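Local coordinates for protein DNMT2 (Spodoptera frugiperda, PDB 4H0N) that binds S-adenosyl-L-homocysteine and probably methylates cytosine 38 in the anticodon loop of tRNA(Asp), with activity on DNA cytosines as well, at residues A[40-48]-A[299-307]; A[165-175]-A[325-333]. The protein carries 3 engineered substitutions. All coordinates share one frame; numbering follows the deposited sequence.

Contact 1: residues A[40-48]-A[299-307]; sequences NSVYKHNFP and SYNLPTNIS
The carboxamide of N46, in the last turn of helix 37-46, is stacked on one face of the Y300 phenol. The two planes are only 8° apart, and ND2 of N46 sits 3.4 Å from CZ of Y300, toward the rim of the ring. Two hydrogen bonds to the backbone next in line set the tilt of this amide. OD1 of N46 accepts the backbone N-H of N301 at 3.0 Å, and ND2 of N46 donates to N301 O at 2.9 Å, a partner close to the amide plane. The carboxamide thus grips both polar backbone atoms of N301, which fixes its rotation. ND2 of N46 also reaches back one turn to V42 O (3.2 Å), tilted out of the amide plane, which ties the group to its own helix. In the class I methyltransferase fold, helix 37-46 follows strand 27-33 and D34 and I35, which probably bind the cofactor, and here the loop ahead of helix 308-316 is laid along it. The hydroxyl of Y300 is hydrogen-bonded to I13 O, and the tyrosine side chain is about 7 Å from the bound S-adenosyl-L-homocysteine. V42 uses both methyls. CG1 of V42, anti to the backbone N (chi1 171°), faces the Y300 hydroxyl and meets CD2 of L302 at 3.9 Å, whereas CG2 touches CD of P303 and CD1 of I306. One helical turn after V42, the H45 imidazole has CG of P303 over one face, a CH-pi contact of 4.1 Å from CG to the ring centroid, while N301 O lies at the ring edge, near its plane. F47, stacked on H17, brings its CZ to the edge of the Y300 ring, 4.2 Å from CE1.

Contact 2: residues A[165-175]-A[325-333]; sequences TARRNNLTWPF and SELLKILFE
The first torsion of W173, chi1 -158°, swings the indole away from its own amide nitrogen and turns its edge to the last turn of helix 321-332, where NE1 donates to I330 O at 3.0 Å. The bond is nearly straight (169°) and in the ring plane. The same first-torsion setting in F175 brings its ring face against I330, whose CG2 lies over it, 3.9 Å from the centroid, in a CH-pi contact. I330 O is gripped twice, since E333 N reaches it from the opposite face of the carbonyl plane. R167 attends to the next carbonyl: NH1 donates to L331 O (2.9 Å), an acceptor lying in the guanidinium plane. The indole is sandwiched between CD of R167 and CB of F175. A leucine at W173 would probably leave I330 O without its side-chain donor and open a gap between R167 and F175. Nearer the strand, CD1 of L331 packs on CB of T165 at 3.7 Å, and CG2 of T165 lies along CB of L331. P174 closes over the chain terminus, its CD 3.4 Å from E333 C. Strand 165-168 and helix 325-332 run nearly parallel, 23° apart, as the C-terminal helix returns to cover the antiparallel strand 161-168, the strand-seven position that marks the class I methyltransferase sheet.

The segments alternate along the chain: 299-307 returns to helix 37-46, and 325-333 to strand 161-168. The centres of the two contacts are 31 Å apart and their nearest atoms about 12 Å, so the two do not meet. Contact 1 is the nearer to the cofactor, which it approaches through Y300. It lies next to I13, which probably contributes to the binding site, and the side chain of Y300 is about 6 Å from that of S318, another probable site residue, which comes just ahead of the last helix. Contact 2 is more remote: the side chain of L327 is about 12 Å from the S-adenosyl-L-homocysteine.

Contact 1: residues A[40-48]-A[299-307]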
loop_
_atom_site.group_PDB
_atom_site.type_symbol
_atom_site.label_atom_id
_atom_site.label_comp_id
_atom_site.label_asym_id
_atom_site.label_seq_id
_atom_site.Cartn_x
_atom_site.Cartn_y
_atom_site.Cartn_z
ATOM N N ASN A 40 -6.152 1.848 13.586
ATOM C CA ASN A 40 -7.142 0.950 14.169
ATOM C C ASN A 40 -8.541 1.562 14.157
ATOM O O ASN A 40 -9.526 0.868 13.892
ATOM C CB ASN A 40 -6.761 0.567 15.604
ATOM C CG ASN A 40 -5.520 -0.307 15.675
ATOM O OD1 ASN A 40 -5.124 -0.929 14.690
ATOM N ND2 ASN A 40 -4.902 -0.360 16.850
ATOM N N SER A 41 -8.624 2.861 14.436
ATOM C CA SER A 41 -9.910 3.547 14.504
ATOM C C SER A 41 -10.555 3.580 13.128
ATOM O O SER A 41 -11.763 3.402 12.987
ATOM C CB SER A 41 -9.739 4.971 15.030
ATOM O OG SER A 41 -9.238 5.823 14.017
ATOM N N VAL A 42 -9.730 3.807 12.114
ATOM C CA VAL A 42 -10.182 3.791 10.733
ATOM C C VAL A 42 -10.620 2.385 10.356
ATOM O O VAL A 42 -11.639 2.195 9.692
ATOM C CB VAL A 42 -9.059 4.243 9.794
ATOM C CG1 VAL A 42 -9.452 4.029 8.341
ATOM C CG2 VAL A 42 -8.714 5.697 10.066
ATOM N N TYR A 43 -9.846 1.398 10.792
ATOM C CA TYR A 43 -10.165 0.002 10.519
ATOM C C TYR A 43 -11.496 -0.378 11.163
ATOM O O TYR A 43 -12.320 -1.048 10.542
ATOM C CB TYR A 43 -9.044 -0.927 11.013
ATOM C CG TYR A 43 -9.210 -2.379 10.601
ATOM C CD1 TYR A 43 -8.436 -2.925 9.586
ATOM C CD2 TYR A 43 -10.141 -3.202 11.226
ATOM C CE1 TYR A 43 -8.586 -4.250 9.200
ATOM C CE2 TYR A 43 -10.303 -4.520 10.845
ATOM C CZ TYR A 43 -9.523 -5.046 9.831
ATOM O OH TYR A 43 -9.680 -6.369 9.455
ATOM N N LYS A 44 -11.700 0.049 12.406
ATOM C CA LYS A 44 -12.918 -0.292 13.138
ATOM C C LYS A 44 -14.143 0.345 12.498
ATOM O O LYS A 44 -15.254 -0.178 12.580
ATOM C CB LYS A 44 -12.809 0.141 14.601
ATOM C CG LYS A 44 -12.826 -1.021 15.583
ATOM C CD LYS A 44 -13.004 -0.563 17.029
ATOM C CE LYS A 44 -14.381 0.041 17.274
ATOM N NZ LYS A 44 -14.431 1.511 16.997
ATOM N N HIS A 45 -13.924 1.483 11.855
ATOM C CA HIS A 45 -15.003 2.223 11.238
ATOM C C HIS A 45 -15.583 1.437 10.072
ATOM O O HIS A 45 -16.797 1.411 9.868
ATOM C CB HIS A 45 -14.501 3.586 10.763
ATOM C CG HIS A 45 -15.533 4.387 10.043
ATOM N ND1 HIS A 45 -16.546 5.059 10.698
ATOM C CD2 HIS A 45 -15.724 4.614 8.721
ATOM C CE1 HIS A 45 -17.308 5.669 9.807
ATOM N NE2 HIS A 45 -16.835 5.416 8.605
ATOM N N ASN A 46 -14.711 0.787 9.311
ATOM C CA ASN A 46 -15.146 0.061 8.127
ATOM C C ASN A 46 -15.441 -1.406 8.386
ATOM O O ASN A 46 -16.163 -2.048 7.620
ATOM C CB ASN A 46 -14.121 0.205 7.008
ATOM C CG ASN A 46 -14.103 1.596 6.431
ATOM O OD1 ASN A 46 -14.984 1.964 5.652
ATOM N ND2 ASN A 46 -13.107 2.386 6.818
ATOM N N PHE A 47 -14.881 -1.933 9.470
ATOM C CA PHE A 47 -15.126 -3.318 9.854
ATOM C C PHE A 47 -15.444 -3.445 11.341
ATOM O O PHE A 47 -14.654 -4.010 12.093
ATOM C CB PHE A 47 -13.911 -4.186 9.520
ATOM C CG PHE A 47 -13.318 -3.911 8.163
ATOM C CD1 PHE A 47 -13.968 -4.328 7.009
ATOM C CD2 PHE A 47 -12.106 -3.246 8.043
ATOM C CE1 PHE A 47 -13.427 -4.080 5.761
ATOM C CE2 PHE A 47 -11.558 -2.997 6.796
ATOM C CZ PHE A 47 -12.220 -3.414 5.654
ATOM N N PRO A 48 -16.612 -2.934 11.767
ATOM C CA PRO A 48 -17.032 -3.002 13.172
ATOM C C PRO A 48 -17.094 -4.437 13.689
ATOM O O PRO A 48 -16.997 -4.666 14.892
ATOM C CB PRO A 48 -18.452 -2.426 13.141
ATOM C CG PRO A 48 -18.519 -1.619 11.906
ATOM C CD PRO A 48 -17.642 -2.309 10.918
ATOM N N SER A 299 -17.941 1.611 -0.726
ATOM C CA SER A 299 -18.489 1.460 0.616
ATOM C C SER A 299 -17.446 1.831 1.667
ATOM O O SER A 299 -17.787 2.188 2.797
ATOM C CB SER A 299 -18.998 0.030 0.843
ATOM O OG SER A 299 -18.108 -0.941 0.306
ATOM N N TYR A 300 -16.175 1.753 1.283
ATOM C CA TYR A 300 -15.085 2.102 2.183
ATOM C C TYR A 300 -14.960 3.612 2.289
ATOM O O TYR A 300 -14.719 4.297 1.294
ATOM C CB TYR A 300 -13.764 1.507 1.696
ATOM C CG TYR A 300 -12.662 1.555 2.725
ATOM C CD1 TYR A 300 -12.351 0.435 3.483
ATOM C CD2 TYR A 300 -11.937 2.722 2.950
ATOM C CE1 TYR A 300 -11.347 0.467 4.431
ATOM C CE2 TYR A 300 -10.927 2.765 3.899
ATOM C CZ TYR A 300 -10.638 1.632 4.637
ATOM O OH TYR A 300 -9.641 1.654 5.583
ATOM N N ASN A 301 -15.123 4.121 3.504
ATOM C CA ASN A 301 -15.035 5.550 3.750
ATOM C C ASN A 301 -14.184 5.848 4.971
ATOM O O ASN A 301 -14.030 5.000 5.849
ATOM C CB ASN A 301 -16.431 6.149 3.920
ATOM C CG ASN A 301 -17.222 6.159 2.621
ATOM O OD1 ASN A 301 -16.655 6.288 1.530
ATOM N ND2 ASN A 301 -18.541 6.026 2.732
ATOM N N LEU A 302 -13.627 7.054 5.019
ATOM C CA LEU A 302 -12.807 7.466 6.149
ATOM C C LEU A 302 -13.621 8.270 7.155
ATOM O O LEU A 302 -14.510 9.033 6.776
ATOM C CB LEU A 302 -11.601 8.287 5.678
ATOM C CG LEU A 302 -10.599 7.625 4.729
ATOM C CD1 LEU A 302 -9.432 8.566 4.461
ATOM C CD2 LEU A 302 -10.102 6.298 5.283
ATOM N N PRO A 303 -13.324 8.089 8.448
ATOM C CA PRO A 303 -13.938 8.907 9.497
ATOM C C PRO A 303 -13.599 10.386 9.326
ATOM O O PRO A 303 -12.446 10.732 9.064
ATOM C CB PRO A 303 -13.291 8.368 10.776
ATOM C CG PRO A 303 -12.912 6.962 10.444
ATOM C CD PRO A 303 -12.490 7.008 9.004
ATOM N N THR A 304 -14.602 11.246 9.476
ATOM C CA THR A 304 -14.396 12.690 9.400
ATOM C C THR A 304 -13.707 13.242 10.648
ATOM O O THR A 304 -13.388 14.429 10.712
ATOM C CB THR A 304 -15.727 13.439 9.206
ATOM O OG1 THR A 304 -16.747 12.813 9.996
ATOM C CG2 THR A 304 -16.142 13.427 7.738
ATOM N N ASN A 305 -13.483 12.381 11.637
ATOM C CA ASN A 305 -12.837 12.808 12.872
ATOM C C ASN A 305 -11.308 12.837 12.772
ATOM O O ASN A 305 -10.641 13.464 13.597
ATOM C CB ASN A 305 -13.330 11.989 14.079
ATOM C CG ASN A 305 -12.299 10.991 14.589
ATOM O OD1 ASN A 305 -11.345 11.361 15.280
ATOM N ND2 ASN A 305 -12.512 9.712 14.286
ATOM N N ILE A 306 -10.755 12.179 11.757
ATOM C CA ILE A 306 -9.312 12.239 11.536
ATOM C C ILE A 306 -8.957 13.296 10.481
ATOM O O ILE A 306 -9.699 13.513 9.519
ATOM C CB ILE A 306 -8.701 10.843 11.211
ATOM C CG1 ILE A 306 -8.341 10.714 9.730
ATOM C CG2 ILE A 306 -9.634 9.722 11.677
ATOM C CD1 ILE A 306 -9.120 9.654 8.996
ATOM N N SER A 307 -7.824 13.960 10.683
ATOM C CA SER A 307 -7.423 15.092 9.857
ATOM C C SER A 307 -6.907 14.669 8.494
ATOM O O SER A 307 -6.645 13.491 8.255
ATOM C CB SER A 307 -6.320 15.872 10.557
ATOM O OG SER A 307 -5.177 15.051 10.731
#

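Contact 2: residues A[165-175]-A[325-333]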
loop_
_atom_site.group_PDB
_atom_site.type_symbol
_atom_site.label_atom_id
_atom_site.label_comp_id
_atom_site.label_asym_id
_atom_site.label_seq_id
_atom_site.Cartn_x
_atom_site.Cartn_y
_atom_site.Cartn_z
ATOM N N THR A 165 3.749 -15.086 -2.437
ATOM C CA THR A 165 2.639 -15.985 -2.149
ATOM C C THR A 165 3.208 -17.337 -1.733
ATOM O O THR A 165 3.706 -18.089 -2.567
ATOM C CB THR A 165 1.691 -16.144 -3.354
ATOM O OG1 THR A 165 2.457 -16.368 -4.543
ATOM C CG2 THR A 165 0.850 -14.891 -3.538
ATOM N N ALA A 166 3.160 -17.623 -0.436
ATOM C CA ALA A 166 3.741 -18.845 0.110
ATOM C C ALA A 166 2.641 -19.810 0.513
ATOM O O ALA A 166 1.589 -19.400 1.003
ATOM C CB ALA A 166 4.636 -18.531 1.289
ATOM N N ARG A 167 2.900 -21.095 0.320
ATOM C CA ARG A 167 1.858 -22.099 0.385
ATOM C C ARG A 167 2.442 -23.453 0.810
ATOM O O ARG A 167 3.579 -23.780 0.462
ATOM C CB ARG A 167 1.237 -22.210 -1.000
ATOM C CG ARG A 167 -0.106 -22.855 -1.054
ATOM C CD ARG A 167 -0.496 -23.040 -2.500
ATOM N NE ARG A 167 -1.205 -24.298 -2.708
ATOM C CZ ARG A 167 -2.484 -24.383 -3.039
ATOM N NH1 ARG A 167 -3.200 -23.279 -3.218
ATOM N NH2 ARG A 167 -3.044 -25.572 -3.203
ATOM N N ARG A 168 1.668 -24.230 1.567
ATOM C CA ARG A 168 2.092 -25.574 1.968
ATOM C C ARG A 168 2.116 -26.507 0.766
ATOM O O ARG A 168 1.189 -26.507 -0.046
ATOM C CB ARG A 168 1.180 -26.131 3.063
ATOM C CG ARG A 168 1.549 -25.665 4.461
ATOM C CD ARG A 168 2.393 -26.699 5.197
ATOM N NE ARG A 168 3.272 -26.088 6.195
ATOM C CZ ARG A 168 2.860 -25.554 7.344
ATOM N NH1 ARG A 168 1.570 -25.539 7.652
ATOM N NH2 ARG A 168 3.741 -25.027 8.186
ATOM N N ASN A 169 3.174 -27.305 0.650
ATOM C CA ASN A 169 3.381 -28.090 -0.564
ATOM C C ASN A 169 2.524 -29.333 -0.687
ATOM O O ASN A 169 2.546 -29.991 -1.720
ATOM C CB ASN A 169 4.861 -28.435 -0.785
ATOM C CG ASN A 169 5.479 -29.205 0.372
ATOM O OD1 ASN A 169 4.784 -29.839 1.168
ATOM N ND2 ASN A 169 6.803 -29.160 0.460
ATOM N N ASN A 170 1.765 -29.650 0.354
ATOM C CA ASN A 170 0.904 -30.830 0.320
ATOM C C ASN A 170 -0.512 -30.504 -0.146
ATOM O O ASN A 170 -1.393 -31.364 -0.159
ATOM C CB ASN A 170 0.886 -31.527 1.678
ATOM C CG ASN A 170 0.610 -30.572 2.819
ATOM O OD1 ASN A 170 0.616 -29.355 2.640
ATOM N ND2 ASN A 170 0.380 -31.120 4.006
ATOM N N LEU A 171 -0.717 -29.251 -0.528
ATOM C CA LEU A 171 -1.966 -28.825 -1.127
ATOM C C LEU A 171 -1.679 -28.621 -2.606
ATOM O O LEU A 171 -0.721 -27.934 -2.965
ATOM C CB LEU A 171 -2.436 -27.520 -0.485
ATOM C CG LEU A 171 -2.192 -27.413 1.024
ATOM C CD1 LEU A 171 -2.495 -26.013 1.539
ATOM C CD2 LEU A 171 -3.005 -28.455 1.779
ATOM N N THR A 172 -2.490 -29.231 -3.460
ATOM C CA THR A 172 -2.251 -29.197 -4.899
ATOM C C THR A 172 -2.344 -27.796 -5.460
ATOM O O THR A 172 -3.427 -27.206 -5.486
ATOM C CB THR A 172 -3.268 -30.049 -5.646
ATOM O OG1 THR A 172 -4.585 -29.752 -5.155
ATOM C CG2 THR A 172 -2.960 -31.524 -5.451
ATOM N N TRP A 173 -1.207 -27.281 -5.923
ATOM C CA TRP A 173 -1.127 -25.937 -6.482
ATOM C C TRP A 173 -0.876 -25.961 -7.988
ATOM O O TRP A 173 0.249 -26.203 -8.429
ATOM C CB TRP A 173 -0.019 -25.147 -5.797
ATOM C CG TRP A 173 -0.187 -23.659 -5.906
ATOM C CD1 TRP A 173 -1.331 -22.982 -6.226
ATOM C CD2 TRP A 173 0.822 -22.660 -5.692
ATOM N NE1 TRP A 173 -1.093 -21.627 -6.223
ATOM C CE2 TRP A 173 0.217 -21.407 -5.896
ATOM C CE3 TRP A 173 2.178 -22.712 -5.349
ATOM C CZ2 TRP A 173 0.922 -20.213 -5.770
ATOM C CZ3 TRP A 173 2.875 -21.526 -5.220
ATOM C CH2 TRP A 173 2.247 -20.293 -5.431
ATOM N N PRO A 174 -1.926 -25.695 -8.778
ATOM C CA PRO A 174 -1.888 -25.693 -10.244
ATOM C C PRO A 174 -0.933 -24.644 -10.801
ATOM O O PRO A 174 -0.462 -24.783 -11.925
ATOM C CB PRO A 174 -3.324 -25.329 -10.631
ATOM C CG PRO A 174 -4.145 -25.671 -9.435
ATOM C CD PRO A 174 -3.271 -25.389 -8.265
ATOM N N PHE A 175 -0.651 -23.609 -10.019
ATOM C CA PHE A 175 0.179 -22.505 -10.492
ATOM C C PHE A 175 1.599 -22.928 -10.858
ATOM O O PHE A 175 2.307 -23.500 -10.036
ATOM C CB PHE A 175 0.236 -21.387 -9.451
ATOM C CG PHE A 175 0.985 -20.180 -9.921
ATOM C CD1 PHE A 175 0.434 -19.341 -10.870
ATOM C CD2 PHE A 175 2.248 -19.896 -9.435
ATOM C CE1 PHE A 175 1.118 -18.235 -11.316
ATOM C CE2 PHE A 175 2.940 -18.788 -9.882
ATOM C CZ PHE A 175 2.374 -17.957 -10.821
ATOM N N SER A 325 -5.886 -8.761 -4.412
ATOM C CA SER A 325 -7.013 -9.597 -4.775
ATOM C C SER A 325 -6.600 -10.563 -5.886
ATOM O O SER A 325 -6.938 -11.752 -5.855
ATOM C CB SER A 325 -8.184 -8.726 -5.219
ATOM O OG SER A 325 -9.359 -9.499 -5.386
ATOM N N GLU A 326 -5.845 -10.058 -6.856
ATOM C CA GLU A 326 -5.357 -10.904 -7.943
ATOM C C GLU A 326 -4.345 -11.957 -7.493
ATOM O O GLU A 326 -4.321 -13.060 -8.033
ATOM C CB GLU A 326 -4.791 -10.057 -9.085
ATOM C CG GLU A 326 -5.853 -9.261 -9.826
ATOM C CD GLU A 326 -6.956 -10.143 -10.391
ATOM O OE1 GLU A 326 -6.641 -11.147 -11.070
ATOM O OE2 GLU A 326 -8.143 -9.838 -10.148
ATOM N N LEU A 327 -3.508 -11.619 -6.515
ATOM C CA LEU A 327 -2.530 -12.570 -5.988
ATOM C C LEU A 327 -3.220 -13.607 -5.109
ATOM O O LEU A 327 -2.847 -14.783 -5.112
ATOM C CB LEU A 327 -1.437 -11.850 -5.196
ATOM C CG LEU A 327 -0.444 -10.982 -5.970
ATOM C CD1 LEU A 327 0.400 -10.169 -5.014
ATOM C CD2 LEU A 327 0.443 -11.830 -6.857
ATOM N N LEU A 328 -4.228 -13.165 -4.360
ATOM C CA LEU A 328 -5.044 -14.077 -3.558
ATOM C C LEU A 328 -5.706 -15.144 -4.427
ATOM O O LEU A 328 -5.748 -16.313 -4.043
ATOM C CB LEU A 328 -6.096 -13.315 -2.745
ATOM C CG LEU A 328 -5.603 -12.585 -1.492
ATOM C CD1 LEU A 328 -6.700 -11.706 -0.913
ATOM C CD2 LEU A 328 -5.122 -13.574 -0.455
ATOM N N LYS A 329 -6.211 -14.747 -5.594
ATOM C CA LYS A 329 -6.770 -15.711 -6.544
ATOM C C LYS A 329 -5.721 -16.736 -6.956
ATOM O O LYS A 329 -5.996 -17.935 -7.006
ATOM C CB LYS A 329 -7.324 -15.013 -7.787
ATOM C CG LYS A 329 -8.543 -14.162 -7.515
ATOM C CD LYS A 329 -8.953 -13.371 -8.742
ATOM C CE LYS A 329 -9.886 -12.243 -8.357
ATOM N NZ LYS A 329 -10.772 -11.849 -9.483
ATOM N N ILE A 330 -4.517 -16.258 -7.242
ATOM C CA ILE A 330 -3.432 -17.132 -7.654
ATOM C C ILE A 330 -2.999 -18.052 -6.511
ATOM O O ILE A 330 -2.847 -19.262 -6.697
ATOM C CB ILE A 330 -2.240 -16.306 -8.168
ATOM C CG1 ILE A 330 -2.577 -15.711 -9.535
ATOM C CG2 ILE A 330 -0.985 -17.152 -8.259
ATOM C CD1 ILE A 330 -1.530 -14.780 -10.065
ATOM N N LEU A 331 -2.828 -17.472 -5.327
ATOM C CA LEU A 331 -2.381 -18.214 -4.154
ATOM C C LEU A 331 -3.309 -19.375 -3.784
ATOM O O LEU A 331 -2.858 -20.400 -3.268
ATOM C CB LEU A 331 -2.229 -17.262 -2.962
ATOM C CG LEU A 331 -1.794 -17.862 -1.617
ATOM C CD1 LEU A 331 -0.490 -18.640 -1.756
ATOM C CD2 LEU A 331 -1.668 -16.784 -0.549
ATOM N N PHE A 332 -4.600 -19.220 -4.054
ATOM C CA PHE A 332 -5.590 -20.198 -3.617
ATOM C C PHE A 332 -6.104 -21.103 -4.735
ATOM O O PHE A 332 -6.956 -21.961 -4.501
ATOM C CB PHE A 332 -6.759 -19.498 -2.918
ATOM C CG PHE A 332 -6.413 -18.968 -1.554
ATOM C CD1 PHE A 332 -6.852 -19.621 -0.411
ATOM C CD2 PHE A 332 -5.633 -17.830 -1.410
ATOM C CE1 PHE A 332 -6.527 -19.140 0.850
ATOM C CE2 PHE A 332 -5.308 -17.349 -0.155
ATOM C CZ PHE A 332 -5.756 -18.003 0.975
ATOM N N GLU A 333 -5.589 -20.924 -5.945
ATOM C CA GLU A 333 -6.031 -21.759 -7.051
ATOM C C GLU A 333 -5.430 -23.159 -6.929
ATOM O O GLU A 333 -6.105 -24.110 -6.524
ATOM C CB GLU A 333 -5.666 -21.127 -8.395
ATOM C CG GLU A 333 -4.234 -21.376 -8.823
ATOM C CD GLU A 333 -3.837 -20.561 -10.044
ATOM O OE1 GLU A 333 -2.906 -20.985 -10.761
ATOM O OE2 GLU A 333 -4.447 -19.496 -10.283
#